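Local coordinates for protein glucose-6-phosphate isomerase (Chlamydia trachomatis D/UW-3/CX, PDB 6OTU) that catalyses the reversible isomerisation of glucose-6-phosphate to fructose-6-phosphate, at residues I127-F141 with K253-I266. Numbering follows the deposited sequence.
Sequences IARHSKEEALRLAEF and KSRYLEVFHLWDSI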
loop_
_atom_site.group_PDB
_atom_site.type_symbol
_atom_site.label_atom_id
_atom_site.label_comp_id
_atom_site.label_asym_id
_atom_site.label_seq_id
_atom_site.Cartn_x
_atom_site.Cartn_y
_atom_site.Cartn_z
ATOM N N ILE A 127 29.993 11.292 -13.796
ATOM C CA ILE A 127 28.547 11.073 -13.795
ATOM C C ILE A 127 27.812 12.391 -14.004
ATOM O O ILE A 127 26.780 12.444 -14.684
ATOM C CB ILE A 127 28.099 10.387 -12.486
ATOM C CG1 ILE A 127 28.675 8.970 -12.372
ATOM C CG2 ILE A 127 26.561 10.419 -12.356
ATOM C CD1 ILE A 127 27.979 7.929 -13.230
ATOM N N ALA A 128 28.316 13.470 -13.411
ATOM C CA ALA A 128 27.629 14.745 -13.561
ATOM C C ALA A 128 27.686 15.228 -15.005
ATOM O O ALA A 128 26.675 15.692 -15.547
ATOM C CB ALA A 128 28.216 15.796 -12.614
ATOM N N ARG A 129 28.844 15.118 -15.659
ATOM C CA ARG A 129 28.874 15.637 -17.016
ATOM C C ARG A 129 28.147 14.717 -17.980
ATOM O O ARG A 129 27.530 15.201 -18.933
ATOM C CB ARG A 129 30.295 15.892 -17.519
ATOM C CG ARG A 129 30.217 16.979 -18.583
ATOM C CD ARG A 129 31.330 17.035 -19.602
ATOM N NE ARG A 129 32.602 16.577 -19.081
ATOM C CZ ARG A 129 33.156 15.425 -19.419
ATOM N NH1 ARG A 129 34.326 15.093 -18.908
ATOM N NH2 ARG A 129 32.546 14.610 -20.271
ATOM N N HIS A 130 28.161 13.409 -17.740
ATOM C CA HIS A 130 27.393 12.531 -18.617
ATOM C C HIS A 130 25.895 12.743 -18.444
ATOM O O HIS A 130 25.141 12.696 -19.423
ATOM C CB HIS A 130 27.786 11.084 -18.377
ATOM C CG HIS A 130 29.169 10.774 -18.841
ATOM N ND1 HIS A 130 30.033 9.969 -18.131
ATOM C CD2 HIS A 130 29.853 11.198 -19.928
ATOM C CE1 HIS A 130 31.186 9.897 -18.771
ATOM N NE2 HIS A 130 31.101 10.633 -19.865
ATOM N N SER A 131 25.450 13.016 -17.215
ATOM C CA SER A 131 24.046 13.361 -17.001
ATOM C C SER A 131 23.671 14.623 -17.768
ATOM O O SER A 131 22.599 14.690 -18.380
ATOM C CB SER A 131 23.760 13.539 -15.505
ATOM O OG SER A 131 24.009 12.336 -14.797
ATOM N N LYS A 132 24.544 15.630 -17.753
ATOM C CA LYS A 132 24.268 16.841 -18.520
ATOM C C LYS A 132 24.225 16.545 -20.013
ATOM O O LYS A 132 23.340 17.030 -20.728
ATOM C CB LYS A 132 25.306 17.915 -18.205
ATOM C CG LYS A 132 25.040 19.201 -18.940
ATOM C CD LYS A 132 25.852 20.356 -18.396
ATOM C CE LYS A 132 25.327 21.678 -18.949
ATOM N NZ LYS A 132 26.153 22.875 -18.559
ATOM N N GLU A 133 25.160 15.727 -20.501
ATOM C CA GLU A 133 25.128 15.333 -21.903
ATOM C C GLU A 133 23.864 14.549 -22.239
ATOM O O GLU A 133 23.319 14.697 -23.339
ATOM C CB GLU A 133 26.367 14.517 -22.258
ATOM C CG GLU A 133 27.679 15.254 -22.094
ATOM C CD GLU A 133 28.871 14.317 -22.162
ATOM O OE1 GLU A 133 29.959 14.699 -21.683
ATOM O OE2 GLU A 133 28.714 13.199 -22.696
ATOM N N GLU A 134 23.396 13.695 -21.319
ATOM C CA GLU A 134 22.161 12.947 -21.566
ATOM C C GLU A 134 20.956 13.876 -21.628
ATOM O O GLU A 134 20.100 13.733 -22.508
ATOM C CB GLU A 134 21.944 11.884 -20.481
ATOM C CG GLU A 134 22.907 10.701 -20.562
ATOM C CD GLU A 134 22.853 9.973 -21.902
ATOM O OE1 GLU A 134 21.758 9.521 -22.294
ATOM O OE2 GLU A 134 23.909 9.846 -22.564
ATOM N N ALA A 135 20.875 14.825 -20.689
ATOM C CA ALA A 135 19.742 15.745 -20.626
ATOM C C ALA A 135 19.634 16.602 -21.889
ATOM O O ALA A 135 18.531 16.831 -22.395
ATOM C CB ALA A 135 19.870 16.629 -19.391
ATOM N N LEU A 136 20.759 17.084 -22.420
ATOM C CA LEU A 136 20.652 17.850 -23.653
ATOM C C LEU A 136 20.264 16.952 -24.819
ATOM O O LEU A 136 19.558 17.393 -25.736
ATOM C CB LEU A 136 21.949 18.609 -23.941
ATOM C CG LEU A 136 22.457 19.437 -22.753
ATOM C CD1 LEU A 136 23.980 19.540 -22.768
ATOM C CD2 LEU A 136 21.794 20.822 -22.666
ATOM N N ARG A 137 20.681 15.687 -24.788
ATOM C CA ARG A 137 20.168 14.759 -25.782
ATOM C C ARG A 137 18.677 14.536 -25.589
ATOM O O ARG A 137 17.954 14.356 -26.569
ATOM C CB ARG A 137 20.939 13.442 -25.720
ATOM C CG ARG A 137 22.378 13.580 -26.197
ATOM C CD ARG A 137 23.119 12.266 -26.135
ATOM N NE ARG A 137 22.404 11.247 -26.886
ATOM C CZ ARG A 137 21.894 10.146 -26.348
ATOM N NH1 ARG A 137 21.253 9.280 -27.120
ATOM N NH2 ARG A 137 22.031 9.907 -25.053
ATOM N N LEU A 138 18.202 14.582 -24.340
ATOM C CA LEU A 138 16.775 14.443 -24.067
ATOM C C LEU A 138 15.999 15.635 -24.613
ATOM O O LEU A 138 14.991 15.464 -25.307
ATOM C CB LEU A 138 16.536 14.285 -22.560
ATOM C CG LEU A 138 15.099 14.138 -22.057
ATOM C CD1 LEU A 138 14.476 12.853 -22.566
ATOM C CD2 LEU A 138 15.039 14.200 -20.527
ATOM N N ALA A 139 16.459 16.854 -24.315
ATOM C CA ALA A 139 15.792 18.041 -24.840
ATOM C C ALA A 139 15.663 17.980 -26.359
ATOM O O ALA A 139 14.593 18.264 -26.907
ATOM C CB ALA A 139 16.543 19.301 -24.416
ATOM N N GLU A 140 16.738 17.586 -27.050
ATOM C CA GLU A 140 16.683 17.425 -28.500
ATOM C C GLU A 140 15.670 16.364 -28.896
ATOM O O GLU A 140 14.934 16.525 -29.878
ATOM C CB GLU A 140 18.054 17.029 -29.038
ATOM C CG GLU A 140 18.952 18.149 -29.475
ATOM C CD GLU A 140 20.301 17.627 -29.946
ATOM O OE1 GLU A 140 20.514 16.391 -29.896
ATOM O OE2 GLU A 140 21.144 18.448 -30.375
ATOM N N PHE A 141 15.634 15.262 -28.146
ATOM C CA PHE A 141 14.760 14.150 -28.489
ATOM C C PHE A 141 13.292 14.515 -28.271
ATOM O O PHE A 141 12.421 14.121 -29.060
ATOM C CB PHE A 141 15.149 12.917 -27.666
ATOM C CG PHE A 141 14.159 11.787 -27.766
ATOM C CD1 PHE A 141 14.208 10.895 -28.827
ATOM C CD2 PHE A 141 13.154 11.645 -26.828
ATOM C CE1 PHE A 141 13.285 9.864 -28.931
ATOM C CE2 PHE A 141 12.214 10.612 -26.929
ATOM C CZ PHE A 141 12.279 9.731 -27.973
ATOM N N LYS A 253 21.806 0.850 -30.595
ATOM C CA LYS A 253 21.089 1.837 -31.404
ATOM C C LYS A 253 20.514 1.250 -32.693
ATOM O O LYS A 253 19.714 1.916 -33.361
ATOM C CB LYS A 253 22.001 3.016 -31.734
ATOM C CG LYS A 253 22.055 4.062 -30.638
ATOM C CD LYS A 253 20.832 4.981 -30.684
ATOM C CE LYS A 253 21.176 6.304 -31.347
ATOM N NZ LYS A 253 22.360 6.921 -30.675
ATOM N N SER A 254 20.891 0.026 -33.051
ATOM C CA SER A 254 20.294 -0.665 -34.184
ATOM C C SER A 254 18.981 -1.346 -33.827
ATOM O O SER A 254 18.255 -1.781 -34.728
ATOM C CB SER A 254 21.277 -1.700 -34.754
ATOM O OG SER A 254 21.082 -2.973 -34.153
ATOM N N ARG A 255 18.654 -1.448 -32.543
ATOM C CA ARG A 255 17.412 -2.054 -32.115
ATOM C C ARG A 255 16.422 -1.028 -31.568
ATOM O O ARG A 255 15.229 -1.336 -31.450
ATOM C CB ARG A 255 17.721 -3.146 -31.071
ATOM C CG ARG A 255 16.531 -3.949 -30.551
ATOM C CD ARG A 255 16.949 -4.970 -29.479
ATOM N NE ARG A 255 15.782 -5.601 -28.862
ATOM C CZ ARG A 255 15.162 -6.668 -29.358
ATOM N NH1 ARG A 255 15.594 -7.236 -30.480
ATOM N NH2 ARG A 255 14.100 -7.167 -28.734
ATOM N N TYR A 256 16.869 0.198 -31.285
ATOM C CA TYR A 256 16.025 1.231 -30.698
ATOM C C TYR A 256 16.134 2.542 -31.471
ATOM O O TYR A 256 17.207 2.906 -31.972
ATOM C CB TYR A 256 16.393 1.451 -29.231
ATOM C CG TYR A 256 16.193 0.203 -28.398
ATOM C CD1 TYR A 256 14.932 -0.135 -27.910
ATOM C CD2 TYR A 256 17.259 -0.647 -28.115
ATOM C CE1 TYR A 256 14.739 -1.271 -27.166
ATOM C CE2 TYR A 256 17.075 -1.788 -27.366
ATOM C CZ TYR A 256 15.813 -2.099 -26.896
ATOM O OH TYR A 256 15.620 -3.235 -26.149
ATOM N N LEU A 257 15.004 3.243 -31.567
ATOM C CA LEU A 257 14.987 4.575 -32.161
ATOM C C LEU A 257 15.979 5.501 -31.465
ATOM O O LEU A 257 16.642 6.319 -32.111
ATOM C CB LEU A 257 13.567 5.151 -32.097
ATOM C CG LEU A 257 13.434 6.671 -32.253
ATOM C CD1 LEU A 257 13.557 7.115 -33.712
ATOM C CD2 LEU A 257 12.127 7.167 -31.637
ATOM N N GLU A 258 16.091 5.383 -30.146
ATOM C CA GLU A 258 17.073 6.134 -29.380
ATOM C C GLU A 258 17.409 5.314 -28.146
ATOM O O GLU A 258 16.644 4.432 -27.735
ATOM C CB GLU A 258 16.560 7.534 -28.998
ATOM C CG GLU A 258 17.581 8.474 -28.327
ATOM C CD GLU A 258 18.869 8.650 -29.118
ATOM O OE1 GLU A 258 19.730 7.751 -29.073
ATOM O OE2 GLU A 258 19.035 9.695 -29.779
ATOM N N VAL A 259 18.573 5.602 -27.570
ATOM C CA VAL A 259 19.056 4.898 -26.390
ATOM C C VAL A 259 19.610 5.935 -25.423
ATOM O O VAL A 259 20.496 6.715 -25.793
ATOM C CB VAL A 259 20.137 3.855 -26.731
ATOM C CG1 VAL A 259 20.760 3.292 -25.441
ATOM C CG2 VAL A 259 19.565 2.740 -27.633
ATOM N N PHE A 260 19.093 5.948 -24.191
ATOM C CA PHE A 260 19.594 6.806 -23.122
ATOM C C PHE A 260 20.285 5.949 -22.065
ATOM O O PHE A 260 20.014 4.757 -21.926
ATOM C CB PHE A 260 18.459 7.643 -22.495
ATOM C CG PHE A 260 17.810 8.609 -23.459
ATOM C CD1 PHE A 260 18.325 9.888 -23.637
ATOM C CD2 PHE A 260 16.689 8.227 -24.206
ATOM C CE1 PHE A 260 17.723 10.783 -24.534
ATOM C CE2 PHE A 260 16.085 9.102 -25.106
ATOM C CZ PHE A 260 16.606 10.386 -25.276
ATOM N N HIS A 261 21.185 6.567 -21.312
ATOM C CA HIS A 261 22.042 5.843 -20.386
ATOM C C HIS A 261 21.877 6.334 -18.954
ATOM O O HIS A 261 21.703 7.533 -18.705
ATOM C CB HIS A 261 23.523 5.987 -20.769
ATOM C CG HIS A 261 23.829 5.590 -22.172
ATOM N ND1 HIS A 261 24.484 6.424 -23.051
ATOM C CD2 HIS A 261 23.579 4.448 -22.853
ATOM C CE1 HIS A 261 24.624 5.814 -24.214
ATOM N NE2 HIS A 261 24.080 4.614 -24.122
ATOM N N LEU A 262 21.942 5.390 -18.027
ATOM C CA LEU A 262 22.414 5.599 -16.670
ATOM C C LEU A 262 23.729 4.822 -16.544
ATOM O O LEU A 262 24.298 4.386 -17.541
ATOM C CB LEU A 262 21.347 5.178 -15.654
ATOM C CG LEU A 262 20.951 3.699 -15.563
ATOM C CD1 LEU A 262 20.415 3.404 -14.162
ATOM C CD2 LEU A 262 19.914 3.299 -16.637
ATOM N N TRP A 263 24.224 4.651 -15.321
ATOM C CA TRP A 263 25.513 3.996 -15.099
ATOM C C TRP A 263 25.412 3.084 -13.880
ATOM O O TRP A 263 24.401 3.069 -13.171
ATOM C CB TRP A 263 26.637 5.045 -14.968
ATOM C CG TRP A 263 26.646 5.911 -16.192
ATOM C CD1 TRP A 263 27.348 5.694 -17.344
ATOM C CD2 TRP A 263 25.839 7.071 -16.429
ATOM N NE1 TRP A 263 27.044 6.662 -18.270
ATOM C CE2 TRP A 263 26.123 7.518 -17.732
ATOM C CE3 TRP A 263 24.905 7.777 -15.663
ATOM C CZ2 TRP A 263 25.514 8.643 -18.281
ATOM C CZ3 TRP A 263 24.296 8.891 -16.216
ATOM C CH2 TRP A 263 24.605 9.313 -17.508
ATOM N N ASP A 264 26.482 2.317 -13.639
ATOM C CA ASP A 264 26.452 1.263 -12.622
ATOM C C ASP A 264 26.302 1.811 -11.207
ATOM O O ASP A 264 25.698 1.152 -10.351
ATOM C CB ASP A 264 27.711 0.405 -12.716
ATOM C CG ASP A 264 27.548 -0.734 -13.699
ATOM O OD1 ASP A 264 26.432 -0.869 -14.246
ATOM O OD2 ASP A 264 28.520 -1.481 -13.936
ATOM N N SER A 265 26.829 3.004 -10.948
ATOM C CA SER A 265 26.755 3.646 -9.646
ATOM C C SER A 265 25.427 4.362 -9.396
ATOM O O SER A 265 25.324 5.101 -8.407
ATOM C CB SER A 265 27.882 4.650 -9.527
ATOM O OG SER A 265 27.749 5.576 -10.576
ATOM N N ILE A 266 24.451 4.204 -10.288
ATOM C CA ILE A 266 23.122 4.783 -10.142
ATOM C C ILE A 266 22.200 3.644 -9.718
ATOM O O ILE A 266 21.783 2.835 -10.553
ATOM C CB ILE A 266 22.628 5.441 -11.437
ATOM C CG1 ILE A 266 23.631 6.463 -11.990
ATOM C CG2 ILE A 266 21.239 6.077 -11.225
ATOM C CD1 ILE A 266 24.122 7.510 -10.966
#
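Arg137 and Glu134, one turn apart on the helix, bind the backbone of strand 258-262 at two successive peptides. Arg137 NH1 donates to Val259 O at 3.0 Å, nearly straight (168°) and in the guanidinium plane, and the same nitrogen meets Glu258 OE1 at 2.9 Å in a salt bridge whose guanidinium and carboxylate planes stand almost perpendicular. Glu134 bends at chi2 (-58°), which brings OE1 to His261 N at 3.2 Å; the N-H arrives from above the carboxylate plane. Glu134 OE1 also forms a salt bridge with Arg137 NH2 at 2.8 Å.

Apolar contacts continue on both sides of this polar centre. Toward the C-terminal end of the helix segment, Phe260 turns its edge to one face of Phe141 in a T-shaped pair, centroids 5.5 Å apart, while Leu257 CD2 lies at the edge of the Phe141 ring. At the other end Trp263 packs along the helix: its CB meets Ile127 CD1 at 3.6 Å, and its six-membered ring touches the CB of His130, Ser131 OG and Glu134 CG.

A second shell holds these groups. Lys253 NZ and Val259 N both bind Glu258 OE1, Gln246 takes Trp263 NE1, and Met275 of helix 275-285 packs on Glu134, Leu138 and Phe260. Strand 258-262 is an edge strand of the parallel five-stranded sheet of this SIS-type domain, and the 127-141 part of helix 122-148 runs roughly antiparallel to it (153°). The alternating charges of Lys253, Glu258, Arg137 and Glu134 should offset one another, consistent with a buried Glu134 remaining ionised while it accepts a backbone N-H.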